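Local coordinates for initiator protein NS1 (Murine minute virus, PDB 4R94), which nicks viral DNA through this N-terminal, origin-binding nuclease domain and also acts as an ATP-driven helicase to initiate and direct viral DNA replication, at residues D111-V116 and S231-K236; K49-D54 and L157-N162. One frame throughout, in Å; residues are numbered along the deposited sequence.

Interaction 1 (D111-V116 and S231-K236)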
loop_
_atom_site.group_PDB
_atom_site.type_symbol
_atom_site.label_atom_id
_atom_site.label_comp_id
_atom_site.label_asym_id
_atom_site.label_seq_id
_atom_site.Cartn_x
_atom_site.Cartn_y
_atom_site.Cartn_z
ATOM N N ASP A 111 -7.812 -15.348 -7.686
ATOM C CA ASP A 111 -9.223 -15.116 -7.398
ATOM C C ASP A 111 -9.414 -13.819 -6.611
ATOM O O ASP A 111 -10.486 -13.573 -6.063
ATOM C CB ASP A 111 -9.830 -16.279 -6.607
ATOM C CG ASP A 111 -9.894 -17.572 -7.408
ATOM O OD1 ASP A 111 -9.903 -17.499 -8.659
ATOM O OD2 ASP A 111 -9.935 -18.656 -6.779
ATOM N N VAL A 112 -8.357 -13.015 -6.539
ATOM C CA VAL A 112 -8.359 -11.793 -5.728
ATOM C C VAL A 112 -8.132 -10.567 -6.586
ATOM O O VAL A 112 -7.234 -10.569 -7.417
ATOM C CB VAL A 112 -7.235 -11.828 -4.661
ATOM C CG1 VAL A 112 -7.386 -10.662 -3.703
ATOM C CG2 VAL A 112 -7.268 -13.124 -3.917
ATOM N N ASN A 113 -8.908 -9.503 -6.375
ATOM C CA ASN A 113 -8.584 -8.241 -7.010
ATOM C C ASN A 113 -7.919 -7.350 -5.974
ATOM O O ASN A 113 -8.442 -7.204 -4.862
ATOM C CB ASN A 113 -9.840 -7.570 -7.569
ATOM C CG ASN A 113 -10.494 -8.392 -8.662
ATOM O OD1 ASN A 113 -9.820 -8.913 -9.547
ATOM N ND2 ASN A 113 -11.803 -8.532 -8.589
ATOM N N TRP A 114 -6.761 -6.794 -6.302
ATOM C CA TRP A 114 -6.186 -5.828 -5.380
ATOM C C TRP A 114 -5.483 -4.689 -6.091
ATOM O O TRP A 114 -5.102 -4.778 -7.256
ATOM C CB TRP A 114 -5.241 -6.505 -4.356
ATOM C CG TRP A 114 -4.096 -7.326 -4.916
ATOM C CD1 TRP A 114 -4.037 -8.688 -5.015
ATOM C CD2 TRP A 114 -2.860 -6.834 -5.437
ATOM N NE1 TRP A 114 -2.847 -9.071 -5.577
ATOM C CE2 TRP A 114 -2.100 -7.946 -5.843
ATOM C CE3 TRP A 114 -2.317 -5.550 -5.601
ATOM C CZ2 TRP A 114 -0.835 -7.820 -6.413
ATOM C CZ3 TRP A 114 -1.074 -5.422 -6.158
ATOM C CH2 TRP A 114 -0.331 -6.555 -6.555
ATOM N N PHE A 115 -5.320 -3.602 -5.348
ATOM C CA PHE A 115 -4.682 -2.395 -5.833
ATOM C C PHE A 115 -3.924 -1.791 -4.673
ATOM O O PHE A 115 -4.456 -1.711 -3.567
ATOM C CB PHE A 115 -5.735 -1.394 -6.360
ATOM C CG PHE A 115 -5.176 -0.041 -6.722
ATOM C CD1 PHE A 115 -4.599 0.182 -7.969
ATOM C CD2 PHE A 115 -5.247 1.011 -5.823
ATOM C CE1 PHE A 115 -4.085 1.424 -8.307
ATOM C CE2 PHE A 115 -4.733 2.268 -6.153
ATOM C CZ PHE A 115 -4.146 2.470 -7.396
ATOM N N VAL A 116 -2.699 -1.360 -4.932
ATOM C CA VAL A 116 -1.835 -0.799 -3.912
ATOM C C VAL A 116 -1.355 0.577 -4.362
ATOM O O VAL A 116 -0.956 0.733 -5.519
ATOM C CB VAL A 116 -0.643 -1.768 -3.680
ATOM C CG1 VAL A 116 0.500 -1.101 -2.933
ATOM C CG2 VAL A 116 -1.139 -3.037 -2.972
ATOM N N SER A 231 0.272 -0.256 -7.919
ATOM C CA SER A 231 0.274 -1.555 -8.590
ATOM C C SER A 231 -1.044 -2.266 -8.385
ATOM O O SER A 231 -1.798 -1.951 -7.468
ATOM C CB SER A 231 1.404 -2.441 -8.077
ATOM O OG SER A 231 1.346 -2.588 -6.664
ATOM N N ASP A 232 -1.327 -3.258 -9.216
ATOM C CA ASP A 232 -2.560 -3.989 -9.019
ATOM C C ASP A 232 -2.391 -5.444 -9.424
ATOM O O ASP A 232 -1.367 -5.827 -10.000
ATOM C CB ASP A 232 -3.704 -3.328 -9.803
ATOM C CG ASP A 232 -3.422 -3.255 -11.288
ATOM O OD1 ASP A 232 -3.344 -4.328 -11.921
ATOM O OD2 ASP A 232 -3.290 -2.133 -11.814
ATOM N N SER A 233 -3.407 -6.235 -9.114
ATOM C CA SER A 233 -3.331 -7.692 -9.257
ATOM C C SER A 233 -3.289 -8.127 -10.726
ATOM O O SER A 233 -2.969 -9.285 -11.025
ATOM C CB SER A 233 -4.518 -8.344 -8.537
ATOM O OG SER A 233 -5.744 -7.740 -8.925
ATOM N N GLY A 234 -3.580 -7.198 -11.631
ATOM C CA GLY A 234 -3.498 -7.456 -13.064
ATOM C C GLY A 234 -2.281 -6.855 -13.760
ATOM O O GLY A 234 -2.168 -6.928 -14.994
ATOM N N TRP A 235 -1.372 -6.269 -12.976
ATOM C CA TRP A 235 -0.250 -5.477 -13.498
ATOM C C TRP A 235 -0.687 -4.470 -14.564
ATOM O O TRP A 235 0.033 -4.213 -15.541
ATOM C CB TRP A 235 0.862 -6.401 -14.046
ATOM C CG TRP A 235 1.580 -7.146 -12.955
ATOM C CD1 TRP A 235 1.113 -8.224 -12.261
ATOM C CD2 TRP A 235 2.880 -6.860 -12.422
ATOM N NE1 TRP A 235 2.042 -8.631 -11.330
ATOM C CE2 TRP A 235 3.135 -7.808 -11.406
ATOM C CE3 TRP A 235 3.855 -5.894 -12.703
ATOM C CZ2 TRP A 235 4.324 -7.826 -10.676
ATOM C CZ3 TRP A 235 5.042 -5.917 -11.974
ATOM C CH2 TRP A 235 5.257 -6.870 -10.967
ATOM N N LYS A 236 -1.860 -3.857 -14.353
ATOM C CA LYS A 236 -2.451 -2.958 -15.340
ATOM C C LYS A 236 -2.056 -1.498 -15.160
ATOM O O LYS A 236 -1.713 -0.821 -16.137
ATOM C CB LYS A 236 -3.975 -3.090 -15.305
ATOM C CG LYS A 236 -4.468 -4.467 -15.717
ATOM C CD LYS A 236 -4.325 -4.661 -17.215
ATOM C CE LYS A 236 -4.612 -6.105 -17.610
ATOM N NZ LYS A 236 -4.465 -6.300 -19.078
HETATM O O HOH W 1 -7.112 -9.339 -10.408
#
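Trp114 lays its indole under the backbone of Asp232 and Ser233, where strand 227-232 gives out beside strand 112-121. Chi1 (56°) sets CG between the backbone N and the carbonyl carbon, and chi2 (-101°) turns one ring face to the partner chain. From CB outward, CG, CD1 and NE1 lie against Ser233 CB, a CH-pi contact 3.5 Å from CB to the five-membered ring centroid, almost on its normal. CE2 and CZ2 meet Ser233 CA; CE3 faces Ser233 N; CZ3 and CH2 run on under the Asp232 carbonyl carbon. At the far edge, in plane, Ser231 OG, hydrogen-bonded to Lys95 NZ, is 3.8 Å from CZ3.

Val116 and Ser231 form a hydrogen-bonded pair, Val116 N to Ser231 O at 2.8 Å and Ser231 N to Val116 O at 2.9 Å. Further along, Ser233 N donates to Trp114 O, and Ser233 OG stands in for a backbone acceptor, receiving Trp114 N at 3.0 Å (N-H...O 167°). A water 2.6 Å from Ser233 OG also lies within hydrogen-bonding distance of Val112 O and Asn113 OD1; Asn113 ND2 is hydrogen-bonded to Gln23.

Asp232 then starts a type I turn to Trp235, ending this antiparallel pairing in the central sheet of the Rep-type nuclease domain. OD1 accepts Gly234 N (an Asx turn) on its anti lone pair and Lys236 N on the syn side; OD2 takes Thr237 N.

Strand 125-134 borders 112-121 on its other edge. Helix 81-104 packs Phe99 and Lys95 against Trp114. On the opposite sheet face Phe115 meets Phe211 and Asp232 meets Trp16 of helix 8-19, which also touches Ser233.

Interaction 2 (K49-D54 and L157-N162)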
loop_
_atom_site.group_PDB
_atom_site.type_symbol
_atom_site.label_atom_id
_atom_site.label_comp_id
_atom_site.label_asym_id
_atom_site.label_seq_id
_atom_site.Cartn_x
_atom_site.Cartn_y
_atom_site.Cartn_z
ATOM N N LYS A 49 16.293 -2.622 6.242
ATOM C CA LYS A 49 16.889 -3.939 6.020
ATOM C C LYS A 49 16.257 -4.575 4.791
ATOM O O LYS A 49 15.028 -4.540 4.609
ATOM C CB LYS A 49 16.705 -4.855 7.234
ATOM C CG LYS A 49 17.505 -4.481 8.448
ATOM C CD LYS A 49 17.504 -5.640 9.440
ATOM C CE LYS A 49 18.432 -5.385 10.611
ATOM N NZ LYS A 49 18.314 -6.447 11.660
ATOM N N GLU A 50 17.090 -5.119 3.912
ATOM C CA GLU A 50 16.577 -5.910 2.809
ATOM C C GLU A 50 16.702 -7.368 3.206
ATOM O O GLU A 50 17.792 -7.938 3.210
ATOM C CB GLU A 50 17.325 -5.605 1.512
ATOM C CG GLU A 50 17.018 -4.216 0.953
ATOM C CD GLU A 50 17.901 -3.860 -0.230
ATOM O OE1 GLU A 50 17.538 -4.203 -1.374
ATOM O OE2 GLU A 50 18.965 -3.244 -0.009
ATOM N N LEU A 51 15.572 -7.956 3.571
ATOM C CA LEU A 51 15.554 -9.303 4.100
ATOM C C LEU A 51 15.674 -10.319 2.971
ATOM O O LEU A 51 15.001 -10.217 1.948
ATOM C CB LEU A 51 14.283 -9.518 4.918
ATOM C CG LEU A 51 14.151 -8.464 6.028
ATOM C CD1 LEU A 51 12.775 -8.566 6.690
ATOM C CD2 LEU A 51 15.272 -8.590 7.073
ATOM N N GLN A 52 16.538 -11.308 3.172
ATOM C CA GLN A 52 16.951 -12.195 2.092
ATOM C C GLN A 52 16.004 -13.353 1.853
ATOM O O GLN A 52 16.416 -14.421 1.400
ATOM C CB GLN A 52 18.355 -12.724 2.386
ATOM C CG GLN A 52 19.408 -11.642 2.304
ATOM C CD GLN A 52 19.367 -10.925 0.971
ATOM O OE1 GLN A 52 19.655 -11.514 -0.073
ATOM N NE2 GLN A 52 18.994 -9.650 0.994
ATOM N N GLU A 53 14.736 -13.140 2.173
ATOM C CA GLU A 53 13.686 -14.103 1.893
ATOM C C GLU A 53 13.362 -14.025 0.405
ATOM O O GLU A 53 13.213 -12.931 -0.141
ATOM C CB GLU A 53 12.459 -13.811 2.763
ATOM C CG GLU A 53 11.486 -14.968 2.906
ATOM C CD GLU A 53 10.532 -15.067 1.746
ATOM O OE1 GLU A 53 9.986 -14.019 1.350
ATOM O OE2 GLU A 53 10.326 -16.185 1.227
ATOM N N ASP A 54 13.276 -15.174 -0.261
ATOM C CA ASP A 54 13.156 -15.191 -1.721
ATOM C C ASP A 54 11.948 -14.414 -2.247
ATOM O O ASP A 54 12.090 -13.632 -3.184
ATOM C CB ASP A 54 13.093 -16.628 -2.246
ATOM C CG ASP A 54 14.462 -17.275 -2.338
ATOM O OD1 ASP A 54 15.474 -16.537 -2.367
ATOM O OD2 ASP A 54 14.526 -18.523 -2.385
ATOM N N LEU A 157 7.723 -5.349 10.115
ATOM C CA LEU A 157 8.410 -4.106 10.424
ATOM C C LEU A 157 9.523 -4.304 11.445
ATOM O O LEU A 157 10.615 -3.762 11.294
ATOM C CB LEU A 157 7.429 -3.052 10.940
ATOM C CG LEU A 157 6.506 -2.449 9.884
ATOM C CD1 LEU A 157 5.536 -1.496 10.563
ATOM C CD2 LEU A 157 7.273 -1.703 8.781
ATOM N N VAL A 158 9.257 -5.078 12.487
ATOM C CA VAL A 158 10.284 -5.278 13.510
ATOM C C VAL A 158 11.458 -6.066 12.921
ATOM O O VAL A 158 12.615 -5.853 13.295
ATOM C CB VAL A 158 9.687 -5.985 14.756
ATOM C CG1 VAL A 158 10.785 -6.519 15.679
ATOM C CG2 VAL A 158 8.701 -5.017 15.485
ATOM N N THR A 159 11.179 -6.946 11.971
ATOM C CA THR A 159 12.271 -7.690 11.333
ATOM C C THR A 159 13.075 -6.790 10.386
ATOM O O THR A 159 14.297 -6.944 10.257
ATOM C CB THR A 159 11.743 -8.915 10.569
ATOM O OG1 THR A 159 10.836 -9.647 11.408
ATOM C CG2 THR A 159 12.898 -9.837 10.156
ATOM N N ALA A 160 12.408 -5.824 9.756
ATOM C CA ALA A 160 13.068 -4.964 8.770
ATOM C C ALA A 160 13.711 -3.718 9.387
ATOM O O ALA A 160 14.436 -3.002 8.705
ATOM C CB ALA A 160 12.068 -4.549 7.686
ATOM N N CYS A 161 13.429 -3.449 10.659
ATOM C CA CYS A 161 13.930 -2.236 11.303
ATOM C C CYS A 161 15.454 -2.180 11.256
ATOM O O CYS A 161 16.104 -3.151 11.629
ATOM C CB CYS A 161 13.447 -2.172 12.752
ATOM S SG CYS A 161 13.848 -0.610 13.567
ATOM N N ASN A 162 16.022 -1.056 10.809
ATOM C CA ASN A 162 17.484 -0.947 10.717
ATOM C C ASN A 162 18.124 -0.288 11.939
ATOM O O ASN A 162 19.354 -0.154 12.004
ATOM C CB ASN A 162 17.918 -0.205 9.434
ATOM C CG ASN A 162 17.331 1.206 9.309
ATOM O OD1 ASN A 162 16.483 1.464 8.452
ATOM N ND2 ASN A 162 17.810 2.129 10.138
HETATM O O HOH W 2 15.667 -5.600 12.675
HETATM O O HOH W 3 16.025 -8.627 11.143
#
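Lys49 and Leu51 rest on the last turn of helix 142-160, the loop running past the helix's C-terminal end. One direct hydrogen bond joins the backbones: Lys49 N donates to Ala160 O at 3.1 Å, in the plane of that carbonyl.

Water carries the other polar links. The Lys49 chain is extended beyond CG and passes over the exit of the helix, its CE 3.4 Å from Cys161 O. NZ donates to two waters: one, 3.0 Å from NZ, lies within hydrogen-bonding distance of the Thr159 and Cys161 carbonyls, and the other donates to Thr159 O at 2.6 Å. The ammonium thus sits near the carbonyl end of the helix, where its charge would be favoured.

Apolar contact falls to Leu51. Its CG is anti to the carbonyl carbon (chi1 -56°), and from there CD1 reaches Thr159 CG2 at 3.7 Å and Ala160 CB at 4.2 Å. Thr159 turns OG1 back to Arg155 O, its methyl being left to the leucine.

Around the joint, Leu93 of helix 81-104 touches Ala160, and Arg170 of helix 167-179 lies against Lys49. Just beyond, Glu53 N-caps helix 54-70 and forms a salt bridge with Lys96 of helix 81-104.

Overall arrangement
Interactions 1 and 2 belong to the same nuclease domain, with centres about 24 Å apart and nearest atoms about 12 Å apart; they do not touch, and their segments alternate along the chain. Helix 81-104 backs both contacts. Interaction 1 lies in the central sheet near the nicking centre. The Phe115 side chain is about 6 Å from that of His129 and about 10 Å from the magnesium ion, which Glu119, His127 and His129 bind. Phe211, the aromatic neighbour of Phe115, belongs to the predicted RCR-3 motif and directly follows the nuclease tyrosine, Tyr210. Interaction 2 is peripheral helix-loop packing, away from the annotated sites.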